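PDB 3SYJ: adhesion and penetration protein autotransporter from Haemophilus influenzae, which promotes bacterial adherence, host-cell invasion and bacterial aggregation, and is probably a serine protease. Local coordinates for residues V53-N57 and G58-L62; A212-K215 and G216-G219; L363-E366 and G367-V371; L460-D463 and K464-D467. All blocks are in the same frame, centred on the assembly; numbering follows the deposited sequence.

Contact 1: V53-N57 and G58-L62; sequences VVSRN and GVAAL
Ser-55 and Gly-58 close a type I beta turn at the head of a short hairpin-like loop in the protease domain, and Asn-57 adds an Asx turn to it by folding its amide over Val-59. Asn-57 CB sits 3.5 Å from Gly-58 N; the first torsion (chi1 65°) sets CG between the backbone N and the carbonyl carbon, aiming the amide at the next two residues. Asn-57 CG then comes 3.7 Å from CG2 of Val-59, the two side chains crossing at about a right angle. At the tip, Asn-57 OD1 accepts a nearly straight bond from Val-59 N (3.0 Å, 172°) and lies 3.1 Å from Val-59 CG2, while ND2 brushes the same methyl at 3.9 Å. The hydroxyl OG of Ser-55 donates to Asn-57 OD1 as well, at 2.7 Å, from the other face of the amide plane, so two donors hold the amide oxygen. Behind the turn a single antiparallel bridge joins Val-54 and Ala-61, flanked by the bonds Ser-55 N to Ala-60 O and Leu-62 N to Val-53 O. Val-54 and Ala-61 both rest on Pro-221. Ser-55 OG also weakly accepts from Ala-60 N at 3.3 Å.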
loop_
_atom_site.group_PDB
_atom_site.type_symbol
_atom_site.label_atom_id
_atom_site.label_comp_id
_atom_site.label_asym_id
_atom_site.label_seq_id
_atom_site.Cartn_x
_atom_site.Cartn_y
_atom_site.Cartn_z
ATOM N N VAL A 53 28.733 15.230 -48.151
ATOM C CA VAL A 53 28.664 15.571 -49.576
ATOM C C VAL A 53 30.048 15.664 -50.223
ATOM O O VAL A 53 30.171 15.800 -51.447
ATOM C CB VAL A 53 27.942 16.910 -49.805
ATOM C CG1 VAL A 53 26.586 16.897 -49.125
ATOM C CG2 VAL A 53 28.795 18.064 -49.291
ATOM N N VAL A 54 31.086 15.602 -49.396
ATOM C CA VAL A 54 32.462 15.618 -49.883
ATOM C C VAL A 54 32.984 14.202 -50.105
ATOM O O VAL A 54 32.819 13.323 -49.250
ATOM C CB VAL A 54 33.400 16.347 -48.899
ATOM C CG1 VAL A 54 34.850 16.277 -49.388
ATOM C CG2 VAL A 54 32.946 17.788 -48.709
ATOM N N SER A 55 33.618 13.977 -51.247
ATOM C CA SER A 55 34.120 12.648 -51.545
ATOM C C SER A 55 35.184 12.274 -50.524
ATOM O O SER A 55 35.899 13.132 -50.023
ATOM C CB SER A 55 34.679 12.574 -52.965
ATOM O OG SER A 55 35.813 13.406 -53.103
ATOM N N ARG A 56 35.271 10.989 -50.214
ATOM C CA ARG A 56 36.284 10.477 -49.303
ATOM C C ARG A 56 37.703 10.934 -49.654
ATOM O O ARG A 56 38.533 11.117 -48.768
ATOM C CB ARG A 56 36.243 8.952 -49.300
ATOM C CG ARG A 56 35.112 8.353 -48.491
ATOM C CD ARG A 56 35.506 8.340 -47.030
ATOM N NE ARG A 56 34.756 9.337 -46.295
ATOM C CZ ARG A 56 35.200 9.985 -45.224
ATOM N NH1 ARG A 56 36.429 9.777 -44.756
ATOM N NH2 ARG A 56 34.407 10.869 -44.636
ATOM N N ASN A 57 38.001 11.088 -50.939
ATOM C CA ASN A 57 39.352 11.482 -51.335
ATOM C C ASN A 57 39.561 12.991 -51.315
ATOM O O ASN A 57 40.626 13.478 -51.678
ATOM C CB ASN A 57 39.716 10.913 -52.706
ATOM C CG ASN A 57 38.863 11.475 -53.811
ATOM O OD1 ASN A 57 38.290 12.557 -53.681
ATOM N ND2 ASN A 57 38.770 10.745 -54.916
ATOM N N GLY A 58 38.534 13.724 -50.896
ATOM C CA GLY A 58 38.655 15.148 -50.666
ATOM C C GLY A 58 38.716 16.047 -51.887
ATOM O O GLY A 58 38.750 17.268 -51.745
ATOM N N VAL A 59 38.729 15.485 -53.088
ATOM C CA VAL A 59 38.913 16.348 -54.255
ATOM C C VAL A 59 37.609 16.790 -54.923
ATOM O O VAL A 59 37.643 17.537 -55.905
ATOM C CB VAL A 59 39.851 15.726 -55.311
ATOM C CG1 VAL A 59 41.186 15.352 -54.686
ATOM C CG2 VAL A 59 39.201 14.521 -55.952
ATOM N N ALA A 60 36.463 16.354 -54.402
ATOM C CA ALA A 60 35.188 16.716 -55.039
ATOM C C ALA A 60 33.997 16.798 -54.095
ATOM O O ALA A 60 34.011 16.244 -52.991
ATOM C CB ALA A 60 34.875 15.774 -56.202
ATOM N N ALA A 61 32.958 17.491 -54.546
ATOM C CA ALA A 61 31.759 17.646 -53.741
ATOM C C ALA A 61 30.507 17.381 -54.575
ATOM O O ALA A 61 30.476 17.659 -55.777
ATOM C CB ALA A 61 31.712 19.033 -53.115
ATOM N N LEU A 62 29.489 16.830 -53.926
ATOM C CA LEU A 62 28.265 16.414 -54.605
ATOM C C LEU A 62 27.294 17.589 -54.770
ATOM O O LEU A 62 26.735 18.081 -53.790
ATOM C CB LEU A 62 27.610 15.265 -53.826
ATOM C CG LEU A 62 26.464 14.481 -54.480
ATOM C CD1 LEU A 62 26.930 13.673 -55.693
ATOM C CD2 LEU A 62 25.827 13.576 -53.448
#

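Contact 2: A212-K215 and G216-G219; sequences AGSK and GDSG
The carboxylate of Asp-217 meets Ser-214 N at its edge: OD2 accepts through its anti lone pair, on the side away from OD1, at 2.8 Å. The other oxygen, OD1, is engaged by a salt bridge from Arg-153 and a hydrogen bond from Gly-157 N, and OD2 also receives the chain's first amino group, Gly-1 N. With chi1 at -82°, CG stands beside the backbone N of Asp-217, which swings the carboxylate back over the turn; Asp-217 CB lies 3.2 Å from Ser-214 O. Ser-214 O accepts from Asp-217 N at 2.9 Å, closing a type II turn from Ser-214 to Asp-217 in which Gly-216 takes the positive-phi position (107°). Ser-214 OG lies 3.2 Å from Asp-217 OD2, and its main partner is Arg-158 O. The sequence Gly-Asp-Ser-Gly is the signature around the nucleophile of chymotrypsin-like peptidases, and Ser-218 is probably that nucleophile here. The link from Gly-1 to the aspartate just before that serine recalls the N-terminal bond that orders the active site in activated chymotrypsin. Surrounded by Arg-153, the N terminus and backbone N-H groups, Asp-217 is probably kept ionised and firmly fixed.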
loop_
_atom_site.group_PDB
_atom_site.type_symbol
_atom_site.label_atom_id
_atom_site.label_comp_id
_atom_site.label_asym_id
_atom_site.label_seq_id
_atom_site.Cartn_x
_atom_site.Cartn_y
_atom_site.Cartn_z
ATOM N N ALA A 212 44.534 26.034 -44.126
ATOM C CA ALA A 212 44.909 26.401 -45.484
ATOM C C ALA A 212 45.200 25.148 -46.282
ATOM O O ALA A 212 45.586 24.124 -45.723
ATOM C CB ALA A 212 46.130 27.306 -45.463
ATOM N N GLY A 213 45.026 25.232 -47.593
ATOM C CA GLY A 213 45.262 24.094 -48.459
ATOM C C GLY A 213 46.711 24.024 -48.883
ATOM O O GLY A 213 47.466 24.970 -48.681
ATOM N N SER A 214 47.094 22.896 -49.471
ATOM C CA SER A 214 48.455 22.688 -49.950
ATOM C C SER A 214 48.427 21.785 -51.182
ATOM O O SER A 214 47.362 21.534 -51.742
ATOM C CB SER A 214 49.307 22.066 -48.850
ATOM O OG SER A 214 48.597 21.036 -48.187
ATOM N N LYS A 215 49.588 21.303 -51.614
ATOM C CA LYS A 215 49.623 20.390 -52.752
ATOM C C LYS A 215 48.731 19.191 -52.491
ATOM O O LYS A 215 48.903 18.489 -51.495
ATOM C CB LYS A 215 51.046 19.918 -53.056
ATOM C CG LYS A 215 51.840 20.874 -53.915
ATOM C CD LYS A 215 53.317 20.529 -53.887
ATOM C CE LYS A 215 54.168 21.701 -54.357
ATOM N NZ LYS A 215 55.609 21.527 -54.005
ATOM N N GLY A 216 47.778 18.961 -53.393
ATOM C CA GLY A 216 46.866 17.841 -53.271
ATOM C C GLY A 216 45.476 18.275 -52.865
ATOM O O GLY A 216 44.527 17.495 -52.929
ATOM N N ASP A 217 45.362 19.530 -52.445
ATOM C CA ASP A 217 44.089 20.083 -52.015
ATOM C C ASP A 217 43.363 20.748 -53.169
ATOM O O ASP A 217 42.221 21.182 -53.010
ATOM C CB ASP A 217 44.299 21.087 -50.880
ATOM C CG ASP A 217 44.451 20.413 -49.522
ATOM O OD1 ASP A 217 43.560 19.613 -49.148
ATOM O OD2 ASP A 217 45.452 20.690 -48.822
ATOM N N SER A 218 44.018 20.834 -54.329
ATOM C CA SER A 218 43.394 21.440 -55.508
ATOM C C SER A 218 42.111 20.695 -55.843
ATOM O O SER A 218 42.092 19.469 -55.895
ATOM C CB SER A 218 44.329 21.410 -56.722
ATOM O OG SER A 218 45.435 22.279 -56.547
ATOM N N GLY A 219 41.035 21.438 -56.066
ATOM C CA GLY A 219 39.756 20.831 -56.373
ATOM C C GLY A 219 38.881 20.684 -55.147
ATOM O O GLY A 219 37.653 20.705 -55.260
#

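Contact 3: L363-E366 and G367-V371; sequences LYFE and GNFTV
Phe-365 and Phe-369 bring their rings together on the inner side of a bend between two strands of the beta-helix, an oblique pair with centroids 5.3 Å apart and planes inclined at 56°. In both residues the first torsion sets CG beside the backbone N, anti to the carbonyl carbon (chi1 -68° in Phe-365), and this brings one corner of the Phe-365 ring onto its neighbour: CD1 lies over a face of the Phe-369 ring, displaced toward the rim, 3.7 Å from Phe-369 CG. The rim of the Phe-369 ring is turned to the backbone of the bend, where CE1 of Phe-369 is 3.9 Å from Glu-366 O, and Gly-367 O also lies near the ring plane. From the far end of the Phe-365 ring, CZ reaches CG2 of Val-371 at 4.2 Å. Glu-366 points the other way; its CG, anti to the backbone N, lies 3.7 Å from Gly-367 N, and a bend at chi2 turns the carboxylate. Gly-367 makes the corner with a positive phi, and its N donates to the hydroxyl of Ser-390. Strand 363-366 enters the corner and 369-371 leaves it, their N-to-C directions 141° apart. Each belongs to a different face of the beta-helix: 363-366 lies parallel between strands 340-343 and 384-386, with the Phe-365 ring meeting that of Phe-342, while 369-373 runs between 348-352 and 391-394, where Val-371 packs on Leu-350 and Val-392.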
loop_
_atom_site.group_PDB
_atom_site.type_symbol
_atom_site.label_atom_id
_atom_site.label_comp_id
_atom_site.label_asym_id
_atom_site.label_seq_id
_atom_site.Cartn_x
_atom_site.Cartn_y
_atom_site.Cartn_z
ATOM N N LEU A 363 15.954 7.878 -64.155
ATOM C CA LEU A 363 14.510 8.090 -64.261
ATOM C C LEU A 363 13.945 8.961 -63.137
ATOM O O LEU A 363 14.164 8.698 -61.956
ATOM C CB LEU A 363 13.777 6.748 -64.250
ATOM C CG LEU A 363 14.048 5.716 -65.341
ATOM C CD1 LEU A 363 13.551 4.366 -64.865
ATOM C CD2 LEU A 363 13.359 6.128 -66.633
ATOM N N TYR A 364 13.205 9.995 -63.517
ATOM C CA TYR A 364 12.456 10.805 -62.561
ATOM C C TYR A 364 10.970 10.566 -62.753
ATOM O O TYR A 364 10.473 10.593 -63.881
ATOM C CB TYR A 364 12.763 12.294 -62.748
ATOM C CG TYR A 364 14.121 12.714 -62.228
ATOM C CD1 TYR A 364 15.283 12.349 -62.890
ATOM C CD2 TYR A 364 14.238 13.476 -61.077
ATOM C CE1 TYR A 364 16.531 12.730 -62.416
ATOM C CE2 TYR A 364 15.478 13.861 -60.597
ATOM C CZ TYR A 364 16.620 13.483 -61.270
ATOM O OH TYR A 364 17.853 13.868 -60.795
ATOM N N PHE A 365 10.258 10.318 -61.658
ATOM C CA PHE A 365 8.810 10.161 -61.731
ATOM C C PHE A 365 8.110 11.210 -60.874
ATOM O O PHE A 365 8.387 11.339 -59.680
ATOM C CB PHE A 365 8.381 8.747 -61.326
ATOM C CG PHE A 365 8.805 7.674 -62.303
ATOM C CD1 PHE A 365 8.039 7.397 -63.429
ATOM C CD2 PHE A 365 9.967 6.943 -62.095
ATOM C CE1 PHE A 365 8.424 6.407 -64.331
ATOM C CE2 PHE A 365 10.359 5.952 -62.995
ATOM C CZ PHE A 365 9.580 5.684 -64.115
ATOM N N GLU A 366 7.221 11.976 -61.500
ATOM C CA GLU A 366 6.374 12.922 -60.780
ATOM C C GLU A 366 4.909 12.504 -60.946
ATOM O O GLU A 366 4.346 12.630 -62.024
ATOM C CB GLU A 366 6.603 14.342 -61.299
ATOM C CG GLU A 366 5.533 15.337 -60.916
ATOM C CD GLU A 366 5.856 16.097 -59.647
ATOM O OE1 GLU A 366 6.771 16.952 -59.689
ATOM O OE2 GLU A 366 5.185 15.854 -58.616
ATOM N N GLY A 367 4.302 11.989 -59.881
ATOM C CA GLY A 367 2.968 11.425 -59.975
ATOM C C GLY A 367 3.032 9.907 -59.988
ATOM O O GLY A 367 4.113 9.323 -60.085
ATOM N N ASN A 368 1.878 9.259 -59.883
ATOM C CA ASN A 368 1.839 7.804 -59.800
ATOM C C ASN A 368 2.044 7.150 -61.155
ATOM O O ASN A 368 1.525 7.624 -62.159
ATOM C CB ASN A 368 0.519 7.339 -59.195
ATOM C CG ASN A 368 0.252 7.973 -57.856
ATOM O OD1 ASN A 368 1.157 8.094 -57.031
ATOM N ND2 ASN A 368 -0.992 8.394 -57.631
ATOM N N PHE A 369 2.811 6.065 -61.176
ATOM C CA PHE A 369 3.067 5.317 -62.400
ATOM C C PHE A 369 3.011 3.814 -62.175
ATOM O O PHE A 369 3.352 3.319 -61.099
ATOM C CB PHE A 369 4.423 5.694 -63.004
ATOM C CG PHE A 369 4.378 6.923 -63.861
ATOM C CD1 PHE A 369 4.384 8.183 -63.287
ATOM C CD2 PHE A 369 4.316 6.819 -65.239
ATOM C CE1 PHE A 369 4.333 9.320 -64.080
ATOM C CE2 PHE A 369 4.257 7.951 -66.038
ATOM C CZ PHE A 369 4.268 9.204 -65.461
ATOM N N THR A 370 2.577 3.104 -63.209
ATOM C CA THR A 370 2.656 1.653 -63.267
ATOM C C THR A 370 3.666 1.329 -64.349
ATOM O O THR A 370 3.512 1.756 -65.493
ATOM C CB THR A 370 1.298 1.015 -63.626
ATOM O OG1 THR A 370 0.318 1.389 -62.643
ATOM C CG2 THR A 370 1.411 -0.508 -63.676
ATOM N N VAL A 371 4.717 0.607 -63.980
ATOM C CA VAL A 371 5.798 0.321 -64.905
ATOM C C VAL A 371 5.882 -1.179 -65.075
ATOM O O VAL A 371 6.104 -1.919 -64.115
ATOM C CB VAL A 371 7.128 0.882 -64.394
ATOM C CG1 VAL A 371 8.202 0.726 -65.440
ATOM C CG2 VAL A 371 6.961 2.352 -64.036
#

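Contact 4: L460-D463 and K464-D467; sequences LNDD and KQFD
Asp-462 OD2 lies beside the side-chain amide of Gln-465 and is salt-bridged to Lys-443, while the other carboxylate oxygen, Asp-462 OD1, takes a weak bond from Asp-463 N at 2.6 Å. The Asp-462 and Gln-465 side chains cross at about a right angle, with the carboxylate and amide planes inclined at 38°. Gln-465 gets there by a bend at chi2 (-72°), which curls the amide back toward the preceding residues; CG of Gln-465 passes 3.6 Å from Asp-462 O. Lys-443 also reaches Asp-463 O, weakly, so one ammonium group ties two points of this bend. The segments run from the last residue of strand 455-460 into the loop toward strand 471-473, a connection between successive strands of the beta-helix. The bend passes through Lys-464, whose backbone has the left-handed conformation (phi 50°). The long chain of Lys-464 heads away from the bend, though at its root CG lies 4.2 Å from Asp-463 CB. The apolar part of the contact is made by Leu-460 and Phe-466. The methyl CD2 of Leu-460 touches the edge of the ring in its plane, 3.8 Å from CE2 of Phe-466, the side chains again crossing nearly at right angles. Leu-433 of strand 430-433 packs against Leu-460, Gln-465 and Phe-466, and the Phe-466 ring also meets that of Phe-471.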
loop_
_atom_site.group_PDB
_atom_site.type_symbol
_atom_site.label_atom_id
_atom_site.label_comp_id
_atom_site.label_asym_id
_atom_site.label_seq_id
_atom_site.Cartn_x
_atom_site.Cartn_y
_atom_site.Cartn_z
ATOM N N LEU A 460 8.183 -4.181 -45.795
ATOM C CA LEU A 460 7.935 -5.548 -46.245
ATOM C C LEU A 460 6.442 -5.793 -46.453
ATOM O O LEU A 460 5.647 -5.666 -45.520
ATOM C CB LEU A 460 8.484 -6.556 -45.227
ATOM C CG LEU A 460 9.936 -6.383 -44.775
ATOM C CD1 LEU A 460 10.381 -7.553 -43.891
ATOM C CD2 LEU A 460 10.850 -6.239 -45.979
ATOM N N ASN A 461 6.069 -6.153 -47.675
ATOM C CA ASN A 461 4.690 -6.527 -47.955
ATOM C C ASN A 461 4.537 -8.010 -48.260
ATOM O O ASN A 461 3.523 -8.429 -48.801
ATOM C CB ASN A 461 4.111 -5.687 -49.094
ATOM C CG ASN A 461 3.520 -4.376 -48.607
ATOM O OD1 ASN A 461 2.656 -3.798 -49.259
ATOM N ND2 ASN A 461 3.978 -3.908 -47.450
ATOM N N ASP A 462 5.544 -8.800 -47.898
ATOM C CA ASP A 462 5.513 -10.242 -48.133
ATOM C C ASP A 462 6.682 -10.918 -47.430
ATOM O O ASP A 462 7.611 -10.247 -46.963
ATOM C CB ASP A 462 5.549 -10.540 -49.637
ATOM C CG ASP A 462 5.199 -11.994 -49.968
ATOM O OD1 ASP A 462 4.720 -12.736 -49.081
ATOM O OD2 ASP A 462 5.403 -12.398 -51.133
ATOM N N ASP A 463 6.634 -12.244 -47.343
ATOM C CA ASP A 463 7.731 -13.006 -46.763
ATOM C C ASP A 463 8.723 -13.430 -47.838
ATOM O O ASP A 463 8.439 -13.346 -49.035
ATOM C CB ASP A 463 7.220 -14.237 -46.017
ATOM C CG ASP A 463 6.249 -13.886 -44.911
ATOM O OD1 ASP A 463 6.537 -12.956 -44.128
ATOM O OD2 ASP A 463 5.193 -14.542 -44.816
ATOM N N LYS A 464 9.896 -13.866 -47.391
ATOM C CA LYS A 464 10.917 -14.406 -48.267
ATOM C C LYS A 464 11.201 -13.514 -49.465
ATOM O O LYS A 464 11.151 -13.969 -50.601
ATOM C CB LYS A 464 10.498 -15.792 -48.747
ATOM C CG LYS A 464 10.187 -16.738 -47.623
ATOM C CD LYS A 464 10.342 -18.170 -48.084
ATOM C CE LYS A 464 10.707 -19.080 -46.923
ATOM N NZ LYS A 464 11.637 -20.172 -47.357
ATOM N N GLN A 465 11.514 -12.249 -49.207
ATOM C CA GLN A 465 11.748 -11.280 -50.276
ATOM C C GLN A 465 13.226 -11.102 -50.560
ATOM O O GLN A 465 13.620 -10.629 -51.631
ATOM C CB GLN A 465 11.128 -9.929 -49.917
ATOM C CG GLN A 465 9.619 -9.912 -49.987
ATOM C CD GLN A 465 9.114 -9.947 -51.414
ATOM O OE1 GLN A 465 8.258 -10.770 -51.774
ATOM N NE2 GLN A 465 9.644 -9.058 -52.242
ATOM N N PHE A 466 14.041 -11.471 -49.582
ATOM C CA PHE A 466 15.477 -11.321 -49.696
ATOM C C PHE A 466 16.154 -12.169 -48.641
ATOM O O PHE A 466 15.533 -12.589 -47.668
ATOM C CB PHE A 466 15.885 -9.860 -49.497
ATOM C CG PHE A 466 15.528 -9.319 -48.144
ATOM C CD1 PHE A 466 16.423 -9.407 -47.084
ATOM C CD2 PHE A 466 14.293 -8.736 -47.922
ATOM C CE1 PHE A 466 16.095 -8.915 -45.827
ATOM C CE2 PHE A 466 13.958 -8.247 -46.672
ATOM C CZ PHE A 466 14.867 -8.333 -45.624
ATOM N N ASP A 467 17.444 -12.397 -48.844
ATOM C CA ASP A 467 18.274 -13.143 -47.918
ATOM C C ASP A 467 18.729 -12.164 -46.830
ATOM O O ASP A 467 19.373 -11.167 -47.120
ATOM C CB ASP A 467 19.458 -13.734 -48.700
ATOM C CG ASP A 467 20.424 -14.529 -47.831
ATOM O OD1 ASP A 467 20.232 -14.600 -46.591
ATOM O OD2 ASP A 467 21.387 -15.086 -48.406
#

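How the contacts relate
Contacts 1 and 2 both belong to the protease domain, their centres about 13 Å apart and their nearest atoms about 3 Å apart. Contact 2 holds Ser-218, probably the nucleophile as in related peptidases, and the side chain of Val-59 in contact 1 approaches that of Ser-218 to about 7 Å. Contacts 3 and 4 lie in the beta-helix, away from this site, with centres about 23 Å apart and about 14 Å between their nearest atoms. Contact 3 comes closer to contact 1: its nearest atoms are about 10 Å away, whereas contact 4 stays about 25 Å from contact 1 and about 38 Å from contact 2. None of the four touches another.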